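Local coordinates for protein PlzA (Borrelia burgdorferi, PDB 7MIE) that binds the bacterial second messenger c-di-GMP through its PilZ module and probably acts as a signalling receptor for it in this tick-borne pathogen, at residues Y33-M44 with I71-K80; E47-R55 with I151-L159. One frame throughout, in Å; residues are numbered along the deposited sequence.

Contact 1 of 2, residues Y33-M44 with I71-K80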
loop_
_atom_site.group_PDB
_atom_site.type_symbol
_atom_site.label_atom_id
_atom_site.label_comp_id
_atom_site.label_asym_id
_atom_site.label_seq_id
_atom_site.Cartn_x
_atom_site.Cartn_y
_atom_site.Cartn_z
ATOM N N TYR A 33 12.987 -5.881 15.975
ATOM C CA TYR A 33 12.053 -5.141 15.146
ATOM C C TYR A 33 10.686 -5.827 15.063
ATOM O O TYR A 33 9.671 -5.146 15.078
ATOM C CB TYR A 33 12.586 -5.108 13.711
ATOM C CG TYR A 33 13.537 -3.985 13.392
ATOM C CD1 TYR A 33 13.200 -2.676 13.695
ATOM C CD2 TYR A 33 14.703 -4.232 12.683
ATOM C CE1 TYR A 33 14.057 -1.637 13.350
ATOM C CE2 TYR A 33 15.543 -3.193 12.292
ATOM C CZ TYR A 33 15.203 -1.889 12.616
ATOM O OH TYR A 33 16.036 -0.841 12.304
ATOM N N GLY A 34 10.663 -7.167 15.002
ATOM C CA GLY A 34 9.455 -7.990 15.042
ATOM C C GLY A 34 8.580 -7.689 16.254
ATOM O O GLY A 34 7.355 -7.507 16.141
ATOM N N ALA A 35 9.245 -7.551 17.407
ATOM C CA ALA A 35 8.511 -7.293 18.646
ATOM C C ALA A 35 8.037 -5.850 18.675
ATOM O O ALA A 35 6.881 -5.577 18.968
ATOM C CB ALA A 35 9.412 -7.584 19.837
ATOM N N LYS A 36 8.924 -4.922 18.306
ATOM C CA LYS A 36 8.657 -3.497 18.384
ATOM C C LYS A 36 7.510 -3.123 17.450
ATOM O O LYS A 36 6.709 -2.256 17.791
ATOM C CB LYS A 36 9.928 -2.722 18.024
ATOM C CG LYS A 36 9.795 -1.218 18.136
ATOM C CD LYS A 36 11.098 -0.474 17.988
ATOM C CE LYS A 36 10.776 1.008 18.004
ATOM N NZ LYS A 36 11.939 1.805 18.402
ATOM N N TYR A 37 7.445 -3.769 16.275
ATOM C CA TYR A 37 6.542 -3.300 15.215
ATOM C C TYR A 37 5.423 -4.282 14.926
ATOM O O TYR A 37 4.861 -4.326 13.818
ATOM C CB TYR A 37 7.319 -2.906 13.946
ATOM C CG TYR A 37 8.198 -1.697 14.187
ATOM C CD1 TYR A 37 7.635 -0.501 14.616
ATOM C CD2 TYR A 37 9.564 -1.724 13.964
ATOM C CE1 TYR A 37 8.409 0.629 14.861
ATOM C CE2 TYR A 37 10.356 -0.596 14.181
ATOM C CZ TYR A 37 9.772 0.576 14.656
ATOM O OH TYR A 37 10.507 1.707 14.889
ATOM N N ARG A 38 5.075 -5.073 15.937
ATOM C CA ARG A 38 3.993 -6.026 15.759
ATOM C C ARG A 38 2.748 -5.238 15.371
ATOM O O ARG A 38 2.435 -4.191 15.951
ATOM C CB ARG A 38 3.821 -6.895 17.020
ATOM C CG ARG A 38 2.598 -7.805 16.974
ATOM C CD ARG A 38 2.661 -8.933 17.993
ATOM N NE ARG A 38 3.978 -8.936 18.622
ATOM C CZ ARG A 38 4.235 -8.524 19.866
ATOM N NH1 ARG A 38 5.474 -8.556 20.330
ATOM N NH2 ARG A 38 3.253 -8.097 20.645
ATOM N N GLY A 39 2.112 -5.686 14.278
ATOM C CA GLY A 39 0.867 -5.090 13.831
ATOM C C GLY A 39 1.046 -3.901 12.880
ATOM O O GLY A 39 0.060 -3.319 12.420
ATOM N N LYS A 40 2.299 -3.525 12.599
ATOM C CA LYS A 40 2.566 -2.369 11.753
ATOM C C LYS A 40 2.986 -2.806 10.358
ATOM O O LYS A 40 3.385 -3.941 10.180
ATOM C CB LYS A 40 3.677 -1.517 12.375
ATOM C CG LYS A 40 3.353 -1.032 13.796
ATOM C CD LYS A 40 2.036 -0.282 13.931
ATOM C CE LYS A 40 1.903 0.266 15.358
ATOM N NZ LYS A 40 0.615 1.001 15.464
ATOM N N GLU A 41 2.838 -1.928 9.362
ATOM C CA GLU A 41 3.130 -2.347 7.997
ATOM C C GLU A 41 3.689 -1.187 7.182
ATOM O O GLU A 41 3.492 -0.013 7.531
ATOM C CB GLU A 41 1.841 -2.867 7.323
ATOM C CG GLU A 41 0.807 -1.737 7.083
ATOM C CD GLU A 41 -0.602 -2.039 6.565
ATOM O OE1 GLU A 41 -0.830 -3.167 6.105
ATOM O OE2 GLU A 41 -1.455 -1.095 6.569
ATOM N N ILE A 42 4.289 -1.523 6.017
ATOM C CA ILE A 42 4.684 -0.525 5.042
ATOM C C ILE A 42 3.940 -0.842 3.744
ATOM O O ILE A 42 4.062 -1.950 3.216
ATOM C CB ILE A 42 6.215 -0.638 4.814
ATOM C CG1 ILE A 42 7.045 -0.384 6.095
ATOM C CG2 ILE A 42 6.633 0.281 3.661
ATOM C CD1 ILE A 42 6.861 1.051 6.652
ATOM N N LYS A 43 3.120 0.119 3.291
ATOM C CA LYS A 43 2.409 -0.013 2.012
ATOM C C LYS A 43 3.386 0.073 0.846
ATOM O O LYS A 43 4.340 0.843 0.875
ATOM C CB LYS A 43 1.234 0.964 1.870
ATOM C CG LYS A 43 0.122 0.684 2.871
ATOM C CD LYS A 43 -1.115 1.549 2.791
ATOM C CE LYS A 43 -0.866 3.008 3.090
ATOM N NZ LYS A 43 -0.489 3.269 4.523
ATOM N N MET A 44 3.122 -0.708 -0.230
ATOM C CA MET A 44 4.075 -0.775 -1.331
ATOM C C MET A 44 3.899 0.386 -2.312
ATOM O O MET A 44 2.791 0.870 -2.560
ATOM C CB MET A 44 3.960 -2.113 -2.080
ATOM C CG MET A 44 4.014 -3.283 -1.145
ATOM S SD MET A 44 5.555 -3.377 -0.128
ATOM C CE MET A 44 6.617 -3.855 -1.455
ATOM N N ILE A 71 1.527 -7.547 -3.953
ATOM C CA ILE A 71 1.736 -7.205 -2.558
ATOM C C ILE A 71 1.086 -5.853 -2.299
ATOM O O ILE A 71 1.345 -4.863 -3.017
ATOM C CB ILE A 71 3.248 -7.144 -2.246
ATOM C CG1 ILE A 71 3.990 -8.415 -2.658
ATOM C CG2 ILE A 71 3.493 -6.774 -0.786
ATOM C CD1 ILE A 71 5.525 -8.365 -2.485
ATOM N N TYR A 72 0.294 -5.817 -1.225
ATOM C CA TYR A 72 -0.298 -4.570 -0.752
ATOM C C TYR A 72 0.619 -3.897 0.285
ATOM O O TYR A 72 0.880 -2.690 0.178
ATOM C CB TYR A 72 -1.643 -4.900 -0.094
ATOM C CG TYR A 72 -2.252 -3.765 0.688
ATOM C CD1 TYR A 72 -3.009 -2.785 0.053
ATOM C CD2 TYR A 72 -2.098 -3.700 2.067
ATOM C CE1 TYR A 72 -3.607 -1.761 0.780
ATOM C CE2 TYR A 72 -2.686 -2.687 2.806
ATOM C CZ TYR A 72 -3.436 -1.721 2.156
ATOM O OH TYR A 72 -4.010 -0.720 2.885
ATOM N N SER A 73 1.080 -4.669 1.273
ATOM C CA SER A 73 1.984 -4.119 2.291
ATOM C C SER A 73 2.860 -5.231 2.829
ATOM O O SER A 73 2.542 -6.411 2.637
ATOM C CB SER A 73 1.202 -3.449 3.446
ATOM O OG SER A 73 0.519 -4.425 4.246
ATOM N N ILE A 74 3.934 -4.823 3.517
ATOM C CA ILE A 74 4.866 -5.776 4.094
ATOM C C ILE A 74 5.132 -5.414 5.545
ATOM O O ILE A 74 5.172 -4.227 5.887
ATOM C CB ILE A 74 6.138 -5.830 3.233
ATOM C CG1 ILE A 74 7.061 -6.974 3.676
ATOM C CG2 ILE A 74 6.869 -4.480 3.252
ATOM C CD1 ILE A 74 8.092 -7.337 2.593
ATOM N N SER A 75 5.381 -6.448 6.357
ATOM C CA SER A 75 5.596 -6.259 7.782
ATOM C C SER A 75 6.804 -7.106 8.181
ATOM O O SER A 75 7.480 -7.667 7.320
ATOM C CB SER A 75 4.380 -6.652 8.560
ATOM O OG SER A 75 3.244 -5.814 8.268
ATOM N N MET A 76 7.153 -7.135 9.486
ATOM C CA MET A 76 8.389 -7.826 9.844
ATOM C C MET A 76 8.310 -9.336 9.650
ATOM O O MET A 76 9.327 -9.976 9.327
ATOM C CB MET A 76 8.730 -7.574 11.318
ATOM C CG MET A 76 9.261 -6.165 11.528
ATOM S SD MET A 76 10.653 -5.658 10.481
ATOM C CE MET A 76 11.796 -7.027 10.662
ATOM N N ASP A 77 7.125 -9.902 9.898
ATOM C CA ASP A 77 7.067 -11.352 9.750
ATOM C C ASP A 77 5.801 -11.789 9.034
ATOM O O ASP A 77 5.380 -12.941 9.149
ATOM C CB ASP A 77 7.322 -12.094 11.060
ATOM C CG ASP A 77 6.375 -11.668 12.157
ATOM O OD1 ASP A 77 5.179 -11.479 11.856
ATOM O OD2 ASP A 77 6.872 -11.459 13.299
ATOM N N SER A 78 5.237 -10.870 8.253
ATOM C CA SER A 78 4.025 -11.180 7.514
ATOM C C SER A 78 3.948 -10.184 6.376
ATOM O O SER A 78 4.724 -9.223 6.350
ATOM C CB SER A 78 2.762 -11.082 8.389
ATOM O OG SER A 78 2.582 -9.749 8.902
ATOM N N LEU A 79 3.025 -10.452 5.440
ATOM C CA LEU A 79 2.741 -9.475 4.413
ATOM C C LEU A 79 1.276 -9.605 4.013
ATOM O O LEU A 79 0.607 -10.556 4.410
ATOM C CB LEU A 79 3.752 -9.641 3.272
ATOM C CG LEU A 79 3.519 -10.746 2.232
ATOM C CD1 LEU A 79 4.719 -10.799 1.246
ATOM C CD2 LEU A 79 3.308 -12.114 2.874
ATOM N N LYS A 80 0.785 -8.612 3.271
ATOM C CA LYS A 80 -0.601 -8.621 2.831
ATOM C C LYS A 80 -0.617 -8.683 1.305
ATOM O O LYS A 80 0.068 -7.914 0.636
ATOM C CB LYS A 80 -1.372 -7.382 3.293
ATOM C CG LYS A 80 -1.620 -7.347 4.791
ATOM C CD LYS A 80 -2.500 -6.174 5.238
ATOM C CE LYS A 80 -2.340 -5.940 6.720
ATOM N NZ LYS A 80 -3.095 -4.721 7.108
HETATM O O HOH W 1 6.133 -8.082 13.818
HETATM O O HOH W 2 5.827 -5.692 11.573
HETATM O O HOH W 3 -3.873 -0.890 5.531
#
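The carboxylate of E41 is clamped between S73 and K80: S73 OG donates to E41 OE1 at 2.6 Å, and K80 NZ closes a salt bridge to E41 OE1 at 2.9 Å. The donors approach from opposite faces of the carboxylate plane, 41° and 46° out of it, which should restrain its rotation. E41 CG lies between backbone N and carbonyl carbon (chi1 68°), and the extended chain crosses K80 at about a right angle. E41 OE2 and Y72 OH share a water.

The antiparallel pairing of I42 with I74 carries two backbone bonds, and M44 N to Y72 O (3.0 Å) adds a third. A classic beta bulge, with Y72 and S73 both facing K80, lies in the pairing of strand 65-74 with strand 78-84. At one end M44 CG presses on I71 CG2 at 3.5 Å; at the other S75 OG donates to K40 O. M76 CE packs 3.7 Å from Y33 CB, its sulfur oblique to the ring in a Met-aromatic contact.

Strand 42-43 pairs with strand 65-74 at an edge of the sheet. Helix 149-164 packs against Y33, Y37 and I42, D160 taking both tyrosine hydroxyls, and helix 273-283 touches K43 and Y72.

Contact 2 of 2, residues E47-R55 with I151-L159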
loop_
_atom_site.group_PDB
_atom_site.type_symbol
_atom_site.label_atom_id
_atom_site.label_comp_id
_atom_site.label_asym_id
_atom_site.label_seq_id
_atom_site.Cartn_x
_atom_site.Cartn_y
_atom_site.Cartn_z
ATOM N N GLU A 47 9.109 3.188 -5.306
ATOM C CA GLU A 47 10.351 3.436 -4.594
ATOM C C GLU A 47 10.613 2.402 -3.492
ATOM O O GLU A 47 11.776 2.058 -3.274
ATOM C CB GLU A 47 10.408 4.848 -4.000
ATOM C CG GLU A 47 10.514 5.934 -5.070
ATOM C CD GLU A 47 10.937 7.259 -4.465
ATOM O OE1 GLU A 47 11.720 7.965 -5.116
ATOM O OE2 GLU A 47 10.482 7.576 -3.327
ATOM N N ILE A 48 9.563 1.906 -2.824
ATOM C CA ILE A 48 9.755 0.878 -1.807
ATOM C C ILE A 48 10.230 -0.420 -2.472
ATOM O O ILE A 48 11.166 -1.054 -2.008
ATOM C CB ILE A 48 8.464 0.634 -0.989
ATOM C CG1 ILE A 48 8.053 1.916 -0.265
ATOM C CG2 ILE A 48 8.640 -0.526 -0.008
ATOM C CD1 ILE A 48 9.084 2.396 0.699
ATOM N N ASN A 49 9.575 -0.811 -3.569
ATOM C CA ASN A 49 9.973 -2.026 -4.267
ATOM C C ASN A 49 11.423 -1.929 -4.737
ATOM O O ASN A 49 12.143 -2.909 -4.646
ATOM C CB ASN A 49 9.046 -2.366 -5.435
ATOM C CG ASN A 49 7.717 -2.887 -4.894
ATOM O OD1 ASN A 49 6.809 -2.109 -4.613
ATOM N ND2 ASN A 49 7.619 -4.176 -4.617
ATOM N N SER A 50 11.821 -0.756 -5.222
ATOM C CA SER A 50 13.188 -0.505 -5.675
ATOM C C SER A 50 14.180 -0.672 -4.529
ATOM O O SER A 50 15.205 -1.355 -4.657
ATOM C CB SER A 50 13.298 0.885 -6.230
ATOM O OG SER A 50 12.775 0.892 -7.527
ATOM N N PHE A 51 13.890 -0.014 -3.398
ATOM C CA PHE A 51 14.753 -0.127 -2.228
ATOM C C PHE A 51 14.911 -1.566 -1.753
ATOM O O PHE A 51 16.030 -2.044 -1.476
ATOM C CB PHE A 51 14.214 0.793 -1.114
ATOM C CG PHE A 51 14.928 0.683 0.211
ATOM C CD1 PHE A 51 16.269 1.059 0.338
ATOM C CD2 PHE A 51 14.267 0.264 1.358
ATOM C CE1 PHE A 51 16.915 0.943 1.569
ATOM C CE2 PHE A 51 14.906 0.186 2.594
ATOM C CZ PHE A 51 16.242 0.533 2.713
ATOM N N LEU A 52 13.756 -2.280 -1.634
ATOM C CA LEU A 52 13.786 -3.641 -1.107
ATOM C C LEU A 52 14.280 -4.636 -2.162
ATOM O O LEU A 52 14.613 -5.746 -1.779
ATOM C CB LEU A 52 12.371 -4.066 -0.668
ATOM C CG LEU A 52 11.708 -3.245 0.442
ATOM C CD1 LEU A 52 10.311 -3.859 0.761
ATOM C CD2 LEU A 52 12.537 -3.237 1.733
ATOM N N ASN A 53 14.354 -4.229 -3.443
ATOM C CA ASN A 53 14.646 -5.146 -4.551
ATOM C C ASN A 53 13.650 -6.315 -4.502
ATOM O O ASN A 53 14.039 -7.484 -4.498
ATOM C CB ASN A 53 16.064 -5.737 -4.460
ATOM C CG ASN A 53 16.488 -6.400 -5.766
ATOM O OD1 ASN A 53 15.818 -6.278 -6.767
ATOM N ND2 ASN A 53 17.619 -7.072 -5.756
ATOM N N LEU A 54 12.373 -5.958 -4.507
ATOM C CA LEU A 54 11.326 -6.968 -4.416
ATOM C C LEU A 54 10.266 -6.621 -5.453
ATOM O O LEU A 54 9.795 -5.489 -5.508
ATOM C CB LEU A 54 10.855 -6.961 -2.943
ATOM C CG LEU A 54 9.688 -7.870 -2.608
ATOM C CD1 LEU A 54 10.145 -9.319 -2.754
ATOM C CD2 LEU A 54 9.250 -7.564 -1.160
ATOM N N ARG A 55 9.988 -7.564 -6.391
ATOM C CA ARG A 55 8.926 -7.390 -7.376
ATOM C C ARG A 55 7.582 -7.389 -6.629
ATOM O O ARG A 55 7.419 -8.068 -5.622
ATOM C CB ARG A 55 8.891 -8.661 -8.259
ATOM C CG ARG A 55 8.219 -8.522 -9.607
ATOM C CD ARG A 55 8.472 -9.800 -10.438
ATOM N NE ARG A 55 9.884 -10.211 -10.597
ATOM C CZ ARG A 55 10.314 -11.202 -11.405
ATOM N NH1 ARG A 55 11.603 -11.513 -11.484
ATOM N NH2 ARG A 55 9.445 -11.892 -12.127
ATOM N N ILE A 151 15.798 -8.409 3.356
ATOM C CA ILE A 151 14.535 -7.692 3.217
ATOM C C ILE A 151 14.015 -7.277 4.598
ATOM O O ILE A 151 13.657 -6.118 4.786
ATOM C CB ILE A 151 13.513 -8.539 2.438
ATOM C CG1 ILE A 151 13.988 -8.634 0.979
ATOM C CG2 ILE A 151 12.139 -7.898 2.514
ATOM C CD1 ILE A 151 13.213 -9.575 0.139
ATOM N N ALA A 152 14.023 -8.207 5.555
ATOM C CA ALA A 152 13.529 -7.945 6.908
ATOM C C ALA A 152 14.198 -6.726 7.575
ATOM O O ALA A 152 13.530 -5.877 8.167
ATOM C CB ALA A 152 13.677 -9.200 7.759
ATOM N N ILE A 153 15.528 -6.613 7.486
ATOM C CA ILE A 153 16.229 -5.502 8.126
ATOM C C ILE A 153 15.848 -4.165 7.480
ATOM O O ILE A 153 15.659 -3.167 8.172
ATOM C CB ILE A 153 17.763 -5.748 8.113
ATOM C CG1 ILE A 153 18.470 -4.765 9.040
ATOM C CG2 ILE A 153 18.360 -5.706 6.713
ATOM C CD1 ILE A 153 18.322 -5.255 10.476
ATOM N N LYS A 154 15.583 -4.171 6.156
ATOM C CA LYS A 154 15.184 -2.939 5.498
ATOM C C LYS A 154 13.743 -2.563 5.838
ATOM O O LYS A 154 13.442 -1.385 5.986
ATOM C CB LYS A 154 15.269 -3.146 3.987
ATOM C CG LYS A 154 16.702 -3.082 3.448
ATOM C CD LYS A 154 16.656 -3.254 1.937
ATOM C CE LYS A 154 18.062 -3.174 1.356
ATOM N NZ LYS A 154 18.014 -3.594 -0.062
ATOM N N VAL A 155 12.891 -3.568 6.044
ATOM C CA VAL A 155 11.509 -3.263 6.423
ATOM C C VAL A 155 11.533 -2.643 7.823
ATOM O O VAL A 155 10.822 -1.669 8.102
ATOM C CB VAL A 155 10.628 -4.539 6.357
ATOM C CG1 VAL A 155 9.232 -4.272 6.933
ATOM C CG2 VAL A 155 10.523 -5.049 4.900
ATOM N N GLY A 156 12.411 -3.164 8.690
ATOM C CA GLY A 156 12.510 -2.568 10.023
ATOM C C GLY A 156 12.988 -1.117 9.973
ATOM O O GLY A 156 12.427 -0.247 10.662
ATOM N N LYS A 157 13.926 -0.831 9.077
ATOM C CA LYS A 157 14.385 0.547 8.935
ATOM C C LYS A 157 13.272 1.460 8.428
ATOM O O LYS A 157 13.157 2.623 8.844
ATOM C CB LYS A 157 15.604 0.596 8.004
ATOM C CG LYS A 157 16.843 -0.049 8.623
ATOM C CD LYS A 157 17.984 -0.228 7.643
ATOM C CE LYS A 157 19.327 -0.394 8.330
ATOM N NZ LYS A 157 20.414 -0.296 7.319
ATOM N N LEU A 158 12.464 0.965 7.484
ATOM C CA LEU A 158 11.319 1.732 7.005
ATOM C C LEU A 158 10.287 1.933 8.107
ATOM O O LEU A 158 9.706 3.025 8.206
ATOM C CB LEU A 158 10.639 1.010 5.821
ATOM C CG LEU A 158 11.492 0.980 4.537
ATOM C CD1 LEU A 158 10.878 -0.030 3.562
ATOM C CD2 LEU A 158 11.572 2.366 3.908
ATOM N N LEU A 159 10.087 0.921 8.969
ATOM C CA LEU A 159 9.150 1.096 10.078
ATOM C C LEU A 159 9.687 2.118 11.106
ATOM O O LEU A 159 8.905 2.890 11.617
ATOM C CB LEU A 159 8.837 -0.247 10.750
ATOM C CG LEU A 159 7.994 -1.187 9.894
ATOM C CD1 LEU A 159 8.114 -2.616 10.385
ATOM C CD2 LEU A 159 6.527 -0.700 9.886
HETATM O O HOH W 4 16.790 -6.169 -0.135
#
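L52 is the knob of this helix pair: its side chain enters a hollow lined by I151, K154, V155 and L158, on one side of two successive turns of helix 149-164. Its CD2 branch does the filling, 3.5 Å from K154 CB on one wall and 4.0 Å from L158 CD1 on another, while V155 CG2 lines a third side. L52 and K154 run antiparallel alongside one another, and the leucine meets the lysine at its CB.

F51 forms the second bump. With CG anti to the backbone N (chi1 174°), its ring extends beside K154 and L158, and F51 CE2 reaches K154 CB at 3.6 Å. The lysine methylenes run over one face of the ring, K154 CD standing 18° off the ring normal in a CH-pi contact displaced toward the rim. K154 then continues, fully extended, to the end of helix 46-52, where NZ donates in the carbonyl plane to F51 O at 2.9 Å. A water joins the same ammonium to L52 O, so two carbonyls of the helix end are served, one directly and one through solvent.

L158 packs among I48, F51 and L52, its CG beside F51 CE2 and its CD2 4.1 Å from I48 CD1. L54 CD1 touches I151 CD1.

The helix stops in a Schellman motif: N53, with positive phi, is the C-prime residue, L54 N bonds to N49 O, and N53 N makes a weak bond to S50 O. In addition, N49 ND2 braces L54 O at 2.7 Å. The axes of 47-52 and 151-159 approach to 10.8 Å at 137°, a steeply inclined pair joined knob-into-hole within the PilZN3 domain, where I151, V155 and L54 also meet I74 of the sheet.

Overall arrangement
Contacts 1 and 2 have centres 11 Å apart, and all their segments lie within the PilZN3 range. The segments alternate along the chain, and strand 42-43 of contact 1 is followed directly by helix 46-52 of contact 2. They touch directly: M76 CE lies 3.2 Å from A152 O, and M44 CE lies 3.3 Å from N49 ND2. I42 and I74 also meet side chains of helix 149-164. Neither contact forms the nucleotide pocket. The K43 side chain is about 7 Å from G209 and the I48 side chain about 9 Å from that of R168, both c-di-GMP-binding residues; the I48 side chain is about 10 Å from the bound ligand.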